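Bacillaene synthase decarboxylase PksI (PDB 4Q1K) catalyses the decarboxylation of a PksL-tethered 3-methylglutaconyl group to 3-methylcrotonyl during assembly of the antibiotic polyketide bacillaene. Local coordinates at residues Thr98-Asp103 with Gln244-His249; Leu91-Gly96 with Ala251-Glu256; Tyr153-Gly158 with Glu256-Arg261. The protein carries 1 engineered substitution. All blocks are in the same frame, centred on the assembly; numbering follows the deposited sequence.

Interaction 1. Residues Thr98-Asp103 with Gln244-His249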
loop_
_atom_site.group_PDB
_atom_site.type_symbol
_atom_site.label_atom_id
_atom_site.label_comp_id
_atom_site.label_asym_id
_atom_site.label_seq_id
_atom_site.Cartn_x
_atom_site.Cartn_y
_atom_site.Cartn_z
ATOM N N THR B 98 28.889 -4.409 -20.286
ATOM C CA THR B 98 27.493 -4.275 -20.644
ATOM C C THR B 98 26.822 -3.605 -19.442
ATOM O O THR B 98 27.428 -3.492 -18.356
ATOM C CB THR B 98 26.847 -5.687 -20.827
ATOM O OG1 THR B 98 26.980 -6.453 -19.612
ATOM C CG2 THR B 98 27.528 -6.491 -21.949
ATOM N N LYS B 99 25.618 -3.093 -19.672
ATOM C CA LYS B 99 24.778 -2.501 -18.630
ATOM C C LYS B 99 23.398 -3.191 -18.702
ATOM O O LYS B 99 23.045 -3.777 -19.758
ATOM C CB LYS B 99 24.632 -0.995 -18.806
ATOM C CG LYS B 99 25.842 -0.232 -19.288
ATOM C CD LYS B 99 25.617 1.265 -19.124
ATOM C CE LYS B 99 24.386 1.741 -19.875
ATOM N NZ LYS B 99 24.542 1.679 -21.359
ATOM N N PHE B 100 22.623 -3.147 -17.606
ATOM C CA PHE B 100 21.345 -3.917 -17.584
ATOM C C PHE B 100 20.343 -3.391 -18.590
ATOM O O PHE B 100 19.462 -4.112 -19.028
ATOM C CB PHE B 100 20.759 -3.961 -16.126
ATOM C CG PHE B 100 19.982 -2.717 -15.719
ATOM C CD1 PHE B 100 18.685 -2.532 -16.154
ATOM C CD2 PHE B 100 20.506 -1.786 -14.788
ATOM C CE1 PHE B 100 17.957 -1.389 -15.732
ATOM C CE2 PHE B 100 19.776 -0.690 -14.358
ATOM C CZ PHE B 100 18.500 -0.460 -14.859
ATOM N N THR B 101 20.482 -2.121 -18.970
ATOM C CA THR B 101 19.597 -1.523 -19.961
ATOM C C THR B 101 19.936 -1.958 -21.418
ATOM O O THR B 101 19.159 -1.617 -22.297
ATOM C CB THR B 101 19.628 0.016 -19.895
ATOM O OG1 THR B 101 20.992 0.430 -19.860
ATOM C CG2 THR B 101 18.989 0.525 -18.667
ATOM N N ASP B 102 20.998 -2.748 -21.658
ATOM C CA ASP B 102 21.419 -3.104 -23.018
ATOM C C ASP B 102 20.329 -3.848 -23.777
ATOM O O ASP B 102 20.064 -3.584 -24.956
ATOM C CB ASP B 102 22.748 -3.871 -23.043
ATOM C CG ASP B 102 23.957 -2.956 -22.785
ATOM O OD1 ASP B 102 23.837 -1.709 -22.788
ATOM O OD2 ASP B 102 25.029 -3.488 -22.558
ATOM N N ASP B 103 19.668 -4.769 -23.097
ATOM C CA ASP B 103 18.575 -5.479 -23.706
ATOM C C ASP B 103 17.514 -5.191 -22.697
ATOM O O ASP B 103 17.756 -5.333 -21.514
ATOM C CB ASP B 103 18.874 -6.991 -23.735
ATOM C CG ASP B 103 19.786 -7.386 -24.906
ATOM O OD1 ASP B 103 19.437 -7.122 -26.084
ATOM O OD2 ASP B 103 20.855 -7.963 -24.640
ATOM N N GLN B 244 18.598 6.493 -12.280
ATOM C CA GLN B 244 19.112 6.361 -10.910
ATOM C C GLN B 244 19.748 4.991 -10.603
ATOM O O GLN B 244 20.800 4.899 -9.980
ATOM C CB GLN B 244 17.978 6.670 -9.932
ATOM C CG GLN B 244 17.607 8.102 -10.075
ATOM C CD GLN B 244 16.358 8.459 -9.338
ATOM O OE1 GLN B 244 15.471 7.639 -9.039
ATOM N NE2 GLN B 244 16.246 9.722 -9.085
ATOM N N GLU B 245 19.096 3.915 -11.042
ATOM C CA GLU B 245 19.664 2.592 -10.809
ATOM C C GLU B 245 20.973 2.379 -11.581
ATOM O O GLU B 245 21.879 1.682 -11.099
ATOM C CB GLU B 245 18.660 1.574 -11.287
ATOM C CG GLU B 245 17.485 1.492 -10.282
ATOM C CD GLU B 245 16.447 0.471 -10.675
ATOM O OE1 GLU B 245 16.573 -0.146 -11.704
ATOM O OE2 GLU B 245 15.430 0.285 -9.944
ATOM N N LEU B 246 21.052 2.952 -12.783
ATOM C CA LEU B 246 22.326 2.888 -13.539
ATOM C C LEU B 246 23.421 3.623 -12.746
ATOM O O LEU B 246 24.520 3.113 -12.668
ATOM C CB LEU B 246 22.191 3.499 -14.970
ATOM C CG LEU B 246 21.486 2.625 -16.015
ATOM C CD1 LEU B 246 21.230 3.384 -17.319
ATOM C CD2 LEU B 246 22.309 1.350 -16.259
ATOM N N MET B 247 23.085 4.760 -12.147
ATOM C CA MET B 247 24.023 5.490 -11.303
ATOM C C MET B 247 24.496 4.633 -10.131
ATOM O O MET B 247 25.687 4.599 -9.821
ATOM C CB MET B 247 23.387 6.783 -10.788
ATOM C CG MET B 247 23.385 7.919 -11.797
ATOM S SD MET B 247 22.875 9.490 -11.077
ATOM C CE MET B 247 21.488 8.967 -10.071
ATOM N N MET B 248 23.562 3.942 -9.480
ATOM C CA MET B 248 23.907 3.088 -8.338
ATOM C C MET B 248 24.782 1.911 -8.785
ATOM O O MET B 248 25.692 1.489 -8.043
ATOM C CB MET B 248 22.626 2.633 -7.573
ATOM C CG MET B 248 21.922 3.796 -6.879
ATOM S SD MET B 248 20.660 3.123 -5.730
ATOM C CE MET B 248 19.462 2.537 -6.951
ATOM N N HIS B 249 24.554 1.413 -9.993
ATOM C CA HIS B 249 25.348 0.306 -10.520
ATOM C C HIS B 249 26.770 0.858 -10.725
ATOM O O HIS B 249 27.769 0.151 -10.495
ATOM C CB HIS B 249 24.804 -0.167 -11.858
ATOM C CG HIS B 249 23.754 -1.250 -11.749
ATOM N ND1 HIS B 249 23.249 -1.695 -10.543
ATOM C CD2 HIS B 249 23.185 -2.017 -12.693
ATOM C CE1 HIS B 249 22.355 -2.651 -10.755
ATOM N NE2 HIS B 249 22.313 -2.883 -12.050
#
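Phe100 reaches from the loop 98-103 onto helix 220-252, where its ring lies against Glu245, Leu246 and His249, three residues brought together by one turn of helix. This is the tight half of the contact. Phe100 and Leu246 bury far more surface than the other residues here, and CE2 of the Phe100 ring meets the Leu246 CD2 methyl at 3.8 Å. A chi1 of 82° sets the Phe100 ring between its own backbone N and carbonyl carbon, and from there it crosses His249 at nearly a right angle. The two ring centroids are 5.3 Å apart with planes at 81°, an oblique pairing. Glu245 adds its CB and carboxylate: OE1 stands 3.7 Å from Phe100 CZ, obliquely to the ring. That carboxylate is fixed from elsewhere, OE1 by Gly160 N and OE2 by Thr162 OG1.

Toward solvent the packing thins. Thr101 and Leu246 meet tip to tip, methyl CG2 to CD1 at 3.9 Å, and the same Thr101 methyl lies over the rim of one Phe100 face. Lys99 only grazes the helix, with CB 4.2 Å from Leu246 CD2. The exposed Lys99 bends at chi3 and chi4 back to its own loop, where NZ makes a long salt bridge to Asp102 OD1. The turn is held by two bonds: the Asp102 side chain accepts from Lys99 N at OD2 (3.0 Å), and Asp102 N donates back to Lys99 O.

His249 is an active-site residue and also meets Phe253 edge-to-face. Phe100 from the loop and Phe253 from the chain beyond the helix thus flank His249, probably part of the aromatic surroundings of this crotonase-fold active site.

Interaction 2. Residues Leu91-Gly96 with Ala251-Glu256. Engineered in segment 251-256: Ala251 (natural residue Lys).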
loop_
_atom_site.group_PDB
_atom_site.type_symbol
_atom_site.label_atom_id
_atom_site.label_comp_id
_atom_site.label_asym_id
_atom_site.label_seq_id
_atom_site.Cartn_x
_atom_site.Cartn_y
_atom_site.Cartn_z
ATOM N N LEU B 91 28.479 -11.149 -14.771
ATOM C CA LEU B 91 29.931 -10.916 -14.693
ATOM C C LEU B 91 30.329 -9.867 -15.751
ATOM O O LEU B 91 31.287 -9.123 -15.563
ATOM C CB LEU B 91 30.725 -12.239 -15.001
ATOM C CG LEU B 91 30.694 -13.183 -13.800
ATOM C CD1 LEU B 91 31.145 -14.608 -14.068
ATOM C CD2 LEU B 91 31.499 -12.518 -12.665
ATOM N N ARG B 92 29.578 -9.863 -16.848
ATOM C CA ARG B 92 29.790 -8.935 -17.945
ATOM C C ARG B 92 29.513 -7.517 -17.479
ATOM O O ARG B 92 30.278 -6.601 -17.780
ATOM C CB ARG B 92 28.889 -9.287 -19.130
ATOM C CG ARG B 92 29.188 -10.639 -19.756
ATOM C CD ARG B 92 30.210 -10.516 -20.873
ATOM N NE ARG B 92 29.629 -9.953 -22.089
ATOM C CZ ARG B 92 28.641 -10.518 -22.774
ATOM N NH1 ARG B 92 28.119 -11.666 -22.366
ATOM N NH2 ARG B 92 28.173 -9.935 -23.870
ATOM N N ILE B 93 28.422 -7.329 -16.740
ATOM C CA ILE B 93 28.144 -5.994 -16.212
ATOM C C ILE B 93 29.218 -5.632 -15.148
ATOM O O ILE B 93 29.645 -4.472 -15.052
ATOM C CB ILE B 93 26.727 -5.912 -15.527
ATOM C CG1 ILE B 93 25.601 -6.289 -16.531
ATOM C CG2 ILE B 93 26.551 -4.507 -14.962
ATOM C CD1 ILE B 93 24.160 -6.332 -15.870
ATOM N N GLN B 94 29.660 -6.609 -14.343
ATOM C CA GLN B 94 30.650 -6.292 -13.287
ATOM C C GLN B 94 31.922 -5.768 -13.984
ATOM O O GLN B 94 32.514 -4.769 -13.540
ATOM C CB GLN B 94 30.914 -7.515 -12.405
ATOM C CG GLN B 94 31.790 -7.291 -11.172
ATOM C CD GLN B 94 33.278 -7.194 -11.432
ATOM O OE1 GLN B 94 33.763 -7.654 -12.479
ATOM N NE2 GLN B 94 34.000 -6.512 -10.525
ATOM N N GLN B 95 32.274 -6.411 -15.103
ATOM C CA GLN B 95 33.468 -6.034 -15.876
ATOM C C GLN B 95 33.331 -4.675 -16.595
ATOM O O GLN B 95 34.315 -4.161 -17.124
ATOM C CB GLN B 95 33.774 -7.087 -16.916
ATOM C CG GLN B 95 34.427 -8.373 -16.454
ATOM C CD GLN B 95 34.701 -9.239 -17.668
ATOM O OE1 GLN B 95 35.478 -8.847 -18.538
ATOM N NE2 GLN B 95 33.999 -10.375 -17.781
ATOM N N GLY B 96 32.137 -4.081 -16.606
ATOM C CA GLY B 96 31.847 -2.898 -17.338
ATOM C C GLY B 96 31.662 -3.178 -18.826
ATOM O O GLY B 96 31.636 -2.254 -19.635
ATOM N N ALA B 251 28.258 3.015 -8.996
ATOM C CA ALA B 251 28.910 3.120 -7.730
ATOM C C ALA B 251 29.126 1.760 -7.001
ATOM O O ALA B 251 29.873 1.701 -6.042
ATOM C CB ALA B 251 28.086 4.049 -6.869
ATOM N N THR B 252 28.414 0.686 -7.390
ATOM C CA THR B 252 28.478 -0.575 -6.627
ATOM C C THR B 252 28.917 -1.821 -7.441
ATOM O O THR B 252 29.376 -2.812 -6.837
ATOM C CB THR B 252 27.099 -0.866 -5.850
ATOM O OG1 THR B 252 26.029 -1.085 -6.787
ATOM C CG2 THR B 252 26.729 0.338 -5.017
ATOM N N PHE B 253 28.648 -1.857 -8.726
ATOM C CA PHE B 253 28.788 -3.092 -9.478
ATOM C C PHE B 253 30.243 -3.460 -9.783
ATOM O O PHE B 253 30.561 -4.574 -10.028
ATOM C CB PHE B 253 27.993 -3.036 -10.794
ATOM C CG PHE B 253 27.234 -4.289 -11.133
ATOM C CD1 PHE B 253 25.899 -4.225 -11.428
ATOM C CD2 PHE B 253 27.840 -5.508 -11.182
ATOM C CE1 PHE B 253 25.190 -5.341 -11.750
ATOM C CE2 PHE B 253 27.133 -6.628 -11.506
ATOM C CZ PHE B 253 25.806 -6.548 -11.809
ATOM N N HIS B 254 31.112 -2.493 -9.801
ATOM C CA HIS B 254 32.396 -2.781 -10.405
ATOM C C HIS B 254 33.465 -3.107 -9.409
ATOM O O HIS B 254 34.640 -3.023 -9.666
ATOM C CB HIS B 254 32.763 -1.672 -11.359
ATOM C CG HIS B 254 31.687 -1.374 -12.370
ATOM N ND1 HIS B 254 31.271 -2.260 -13.253
ATOM C CD2 HIS B 254 30.948 -0.258 -12.578
ATOM C CE1 HIS B 254 30.319 -1.732 -13.990
ATOM N NE2 HIS B 254 30.126 -0.505 -13.581
ATOM N N HIS B 255 33.050 -3.533 -8.251
ATOM C CA HIS B 255 34.014 -3.756 -7.229
ATOM C C HIS B 255 34.461 -5.162 -7.295
ATOM O O HIS B 255 33.692 -6.028 -7.604
ATOM C CB HIS B 255 33.445 -3.485 -5.879
ATOM C CG HIS B 255 33.191 -2.058 -5.612
ATOM N ND1 HIS B 255 34.151 -1.210 -5.378
ATOM C CD2 HIS B 255 32.023 -1.359 -5.507
ATOM C CE1 HIS B 255 33.637 -0.016 -5.137
ATOM N NE2 HIS B 255 32.333 -0.110 -5.217
ATOM N N GLU B 256 35.730 -5.418 -7.025
ATOM C CA GLU B 256 36.204 -6.790 -7.120
ATOM C C GLU B 256 35.349 -7.765 -6.286
ATOM O O GLU B 256 35.179 -8.943 -6.644
ATOM C CB GLU B 256 37.696 -6.878 -6.683
ATOM C CG GLU B 256 38.195 -8.326 -6.744
ATOM C CD GLU B 256 38.423 -8.830 -8.183
ATOM O OE1 GLU B 256 38.653 -8.020 -9.093
ATOM O OE2 GLU B 256 38.385 -10.052 -8.417
HETATM O O HOH W 1 36.983 -6.774 -10.751
#
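Gln94 turns CG opposite its backbone N (chi1 -173°) and then bends at chi2 (-78°), which carries its amide past the carbonyl of Phe253 to His255. There Gln94 NE2 donates to His255 O at 3.0 Å, approaching from above the carbonyl plane. The same NE2 also donates to a water, which in turn donates to Glu256 OE1 at 2.7 Å. One amide nitrogen therefore ties helix 87-94 to the residue at the N-cap of helix 256-265 and to the first residue of that helix.

His254 works in the opposite direction. His254 ND1 donates to Gln94 O at 2.8 Å in a nearly straight bond (171°), with the acceptor in the imidazole plane; His254 CE1 at the same ring edge lies 3.0 Å from Ile93 O. Carbonyls at a helix C terminus would probably steady any positive charge on this ring.

Beside these polar bonds, Ile93 places CG2 over the centre of one Phe253 face, 3.6 Å from the centroid, a CH-pi contact. The Gln94 CB methylene adds to the packing, 3.9 Å from Phe253 CD2.

Gly96 is the first residue to leave helical backbone angles, and its positive phi with bonds back into the last turn makes a Schellman motif; Gly96 N reaches Ile93 O at 3.0 Å. The site is thus a Schellman-terminated helix end, docked on the turn that joins the two C-terminal helices of the crotonase fold.

Interaction 3. Residues Tyr153-Gly158 with Glu256-Arg261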
loop_
_atom_site.group_PDB
_atom_site.type_symbol
_atom_site.label_atom_id
_atom_site.label_comp_id
_atom_site.label_asym_id
_atom_site.label_seq_id
_atom_site.Cartn_x
_atom_site.Cartn_y
_atom_site.Cartn_z
ATOM N N TYR B 153 24.698 -10.265 -4.180
ATOM C CA TYR B 153 25.939 -10.285 -4.958
ATOM C C TYR B 153 26.730 -8.974 -4.766
ATOM O O TYR B 153 27.758 -8.750 -5.453
ATOM C CB TYR B 153 25.643 -10.460 -6.455
ATOM C CG TYR B 153 24.913 -11.725 -6.817
ATOM C CD1 TYR B 153 25.509 -12.957 -6.604
ATOM C CD2 TYR B 153 23.620 -11.689 -7.359
ATOM C CE1 TYR B 153 24.860 -14.154 -6.925
ATOM C CE2 TYR B 153 22.977 -12.881 -7.729
ATOM C CZ TYR B 153 23.601 -14.089 -7.508
ATOM O OH TYR B 153 23.067 -15.291 -7.742
ATOM N N GLY B 154 26.252 -8.071 -3.913
ATOM C CA GLY B 154 27.032 -6.890 -3.581
ATOM C C GLY B 154 26.641 -5.669 -4.300
ATOM O O GLY B 154 27.170 -4.601 -4.014
ATOM N N PHE B 155 25.683 -5.787 -5.240
ATOM C CA PHE B 155 25.362 -4.603 -6.068
ATOM C C PHE B 155 23.904 -4.236 -5.858
ATOM O O PHE B 155 23.081 -5.065 -5.406
ATOM C CB PHE B 155 25.674 -4.814 -7.588
ATOM C CG PHE B 155 24.915 -5.975 -8.259
ATOM C CD1 PHE B 155 23.639 -5.799 -8.792
ATOM C CD2 PHE B 155 25.523 -7.238 -8.398
ATOM C CE1 PHE B 155 22.961 -6.893 -9.370
ATOM C CE2 PHE B 155 24.864 -8.322 -9.039
ATOM C CZ PHE B 155 23.556 -8.140 -9.480
ATOM N N THR B 156 23.572 -3.001 -6.171
ATOM C CA THR B 156 22.186 -2.519 -5.982
ATOM C C THR B 156 21.195 -3.051 -7.042
ATOM O O THR B 156 21.611 -3.454 -8.112
ATOM C CB THR B 156 22.206 -1.000 -5.990
ATOM O OG1 THR B 156 22.916 -0.529 -7.166
ATOM C CG2 THR B 156 22.901 -0.486 -4.660
ATOM N N PRO B 157 19.892 -3.100 -6.713
ATOM C CA PRO B 157 18.940 -3.716 -7.645
ATOM C C PRO B 157 18.874 -2.883 -8.950
ATOM O O PRO B 157 18.775 -1.639 -8.900
ATOM C CB PRO B 157 17.620 -3.662 -6.864
ATOM C CG PRO B 157 18.026 -3.677 -5.394
ATOM C CD PRO B 157 19.296 -2.826 -5.399
ATOM N N GLY B 158 18.856 -3.556 -10.105
ATOM C CA GLY B 158 18.577 -2.839 -11.380
ATOM C C GLY B 158 17.239 -3.298 -11.955
ATOM O O GLY B 158 16.335 -3.685 -11.191
ATOM N N GLU B 256 35.730 -5.418 -7.025
ATOM C CA GLU B 256 36.204 -6.790 -7.120
ATOM C C GLU B 256 35.349 -7.765 -6.286
ATOM O O GLU B 256 35.179 -8.943 -6.644
ATOM C CB GLU B 256 37.696 -6.878 -6.683
ATOM C CG GLU B 256 38.195 -8.326 -6.744
ATOM C CD GLU B 256 38.423 -8.830 -8.183
ATOM O OE1 GLU B 256 38.653 -8.020 -9.093
ATOM O OE2 GLU B 256 38.385 -10.052 -8.417
ATOM N N GLU B 257 34.850 -7.336 -5.127
ATOM C CA GLU B 257 34.108 -8.284 -4.317
ATOM C C GLU B 257 32.771 -8.680 -4.956
ATOM O O GLU B 257 32.191 -9.741 -4.613
ATOM C CB GLU B 257 33.939 -7.779 -2.905
ATOM C CG GLU B 257 32.944 -6.682 -2.773
ATOM C CD GLU B 257 32.555 -6.515 -1.325
ATOM O OE1 GLU B 257 32.724 -5.376 -0.876
ATOM O OE2 GLU B 257 32.132 -7.513 -0.658
ATOM N N VAL B 258 32.311 -7.896 -5.924
ATOM C CA VAL B 258 31.044 -8.264 -6.643
ATOM C C VAL B 258 31.360 -9.489 -7.529
ATOM O O VAL B 258 30.611 -10.478 -7.555
ATOM C CB VAL B 258 30.501 -7.087 -7.490
ATOM C CG1 VAL B 258 29.393 -7.573 -8.429
ATOM C CG2 VAL B 258 29.936 -6.014 -6.540
ATOM N N LYS B 259 32.519 -9.447 -8.210
ATOM C CA LYS B 259 32.969 -10.587 -9.004
ATOM C C LYS B 259 33.051 -11.826 -8.125
ATOM O O LYS B 259 32.636 -12.921 -8.508
ATOM C CB LYS B 259 34.359 -10.222 -9.652
ATOM C CG LYS B 259 34.911 -11.285 -10.585
ATOM C CD LYS B 259 36.274 -10.817 -11.090
ATOM C CE LYS B 259 36.866 -11.839 -12.038
ATOM N NZ LYS B 259 38.092 -11.330 -12.761
ATOM N N SER B 260 33.655 -11.691 -6.948
ATOM C CA SER B 260 33.817 -12.831 -6.042
ATOM C C SER B 260 32.472 -13.394 -5.637
ATOM O O SER B 260 32.314 -14.601 -5.581
ATOM C CB SER B 260 34.495 -12.403 -4.732
ATOM O OG SER B 260 35.784 -11.986 -5.051
ATOM N N ARG B 261 31.541 -12.512 -5.282
ATOM C CA ARG B 261 30.181 -13.025 -4.885
ATOM C C ARG B 261 29.411 -13.694 -6.034
ATOM O O ARG B 261 28.725 -14.677 -5.826
ATOM C CB ARG B 261 29.317 -11.918 -4.266
ATOM C CG ARG B 261 29.917 -11.380 -2.966
ATOM C CD ARG B 261 29.292 -10.024 -2.701
ATOM N NE ARG B 261 29.796 -9.397 -1.474
ATOM C CZ ARG B 261 29.119 -9.355 -0.343
ATOM N NH1 ARG B 261 27.861 -9.848 -0.306
ATOM N NH2 ARG B 261 29.679 -8.762 0.751
#
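Tyr153, Arg261 and Val258 bury the most surface where the first turns of helix 256-265, the C-terminal helix of this crotonase fold, settle on the loop leading to helix 161-169. The loop contributes mainly backbone atoms of Tyr153 and Gly154, the helix mainly side chains, and the two segments run close: CA of Tyr153 lies 5.1 Å from CA of Arg261.

Tyr153 takes part through its ring and its carbonyl. An edge of the ring faces the helix backbone, with Tyr153 CD1 3.7 Å from Arg261 O, which lies in the ring plane.

Arg261 runs its extended chain past this loop, bringing CD to 3.8 Å from Gly154 N. The absence of a side chain on Gly154, whose phi is positive (100°), lets Arg261 and Val258 approach the backbone closely. Beyond CD the guanidinium is gripped within its own helix: Arg261 NE and NH2 both donate to the single oxygen Glu257 OE2, each at 3.1 Å, from the same face of the carboxylate. This side-on pairing restrains rotation of the group, and NH2 additionally donates to Glu217 O of a second subunit. In the trimer the same loop gives Gly154 O to Ser222 OG of that subunit, so the contact borders a subunit interface.

Val258 divides its two methyls. A chi1 of 168° sends Val258 CG1 to the edge of the Phe155 ring, 3.9 Å from Phe155 CD2, the side chains crossing at about a right angle. The other methyl, Val258 CG2, rests 4.0 Å from Gly154 C. Phe155 itself stacks on Phe253, which also touches Val258.

All this encloses Tyr153 O, a buried carbonyl with no hydrogen-bond partner in the model. Arg261 CD lies 3.4 Å from Tyr153 O, and Val258 CA is 3.5 Å from the same oxygen, with an angle of 148° at the hydrogen.

In the fold
From the N terminus, the chain reaches 91-96, the end of helix 87-94, then the loop 98-103, and later 153-158, before helix 161-169. The returning partners lie on or beside the last two helices. Interaction 1 closes its loop at 244-249 and is nested inside the loop that interaction 2 closes at 251-256. Interaction 3 starts within both loops and ends at 256-261, which shares Glu256 with interaction 2 and runs on past it, so it crosses each. Interactions 2 and 3 have centres about 7 Å apart; a probable hydrogen bond from Thr156 N to Thr252 OG1 joins them. Together they tie three earlier segments to the C-terminal helices beside His249, near another subunit of the trimer.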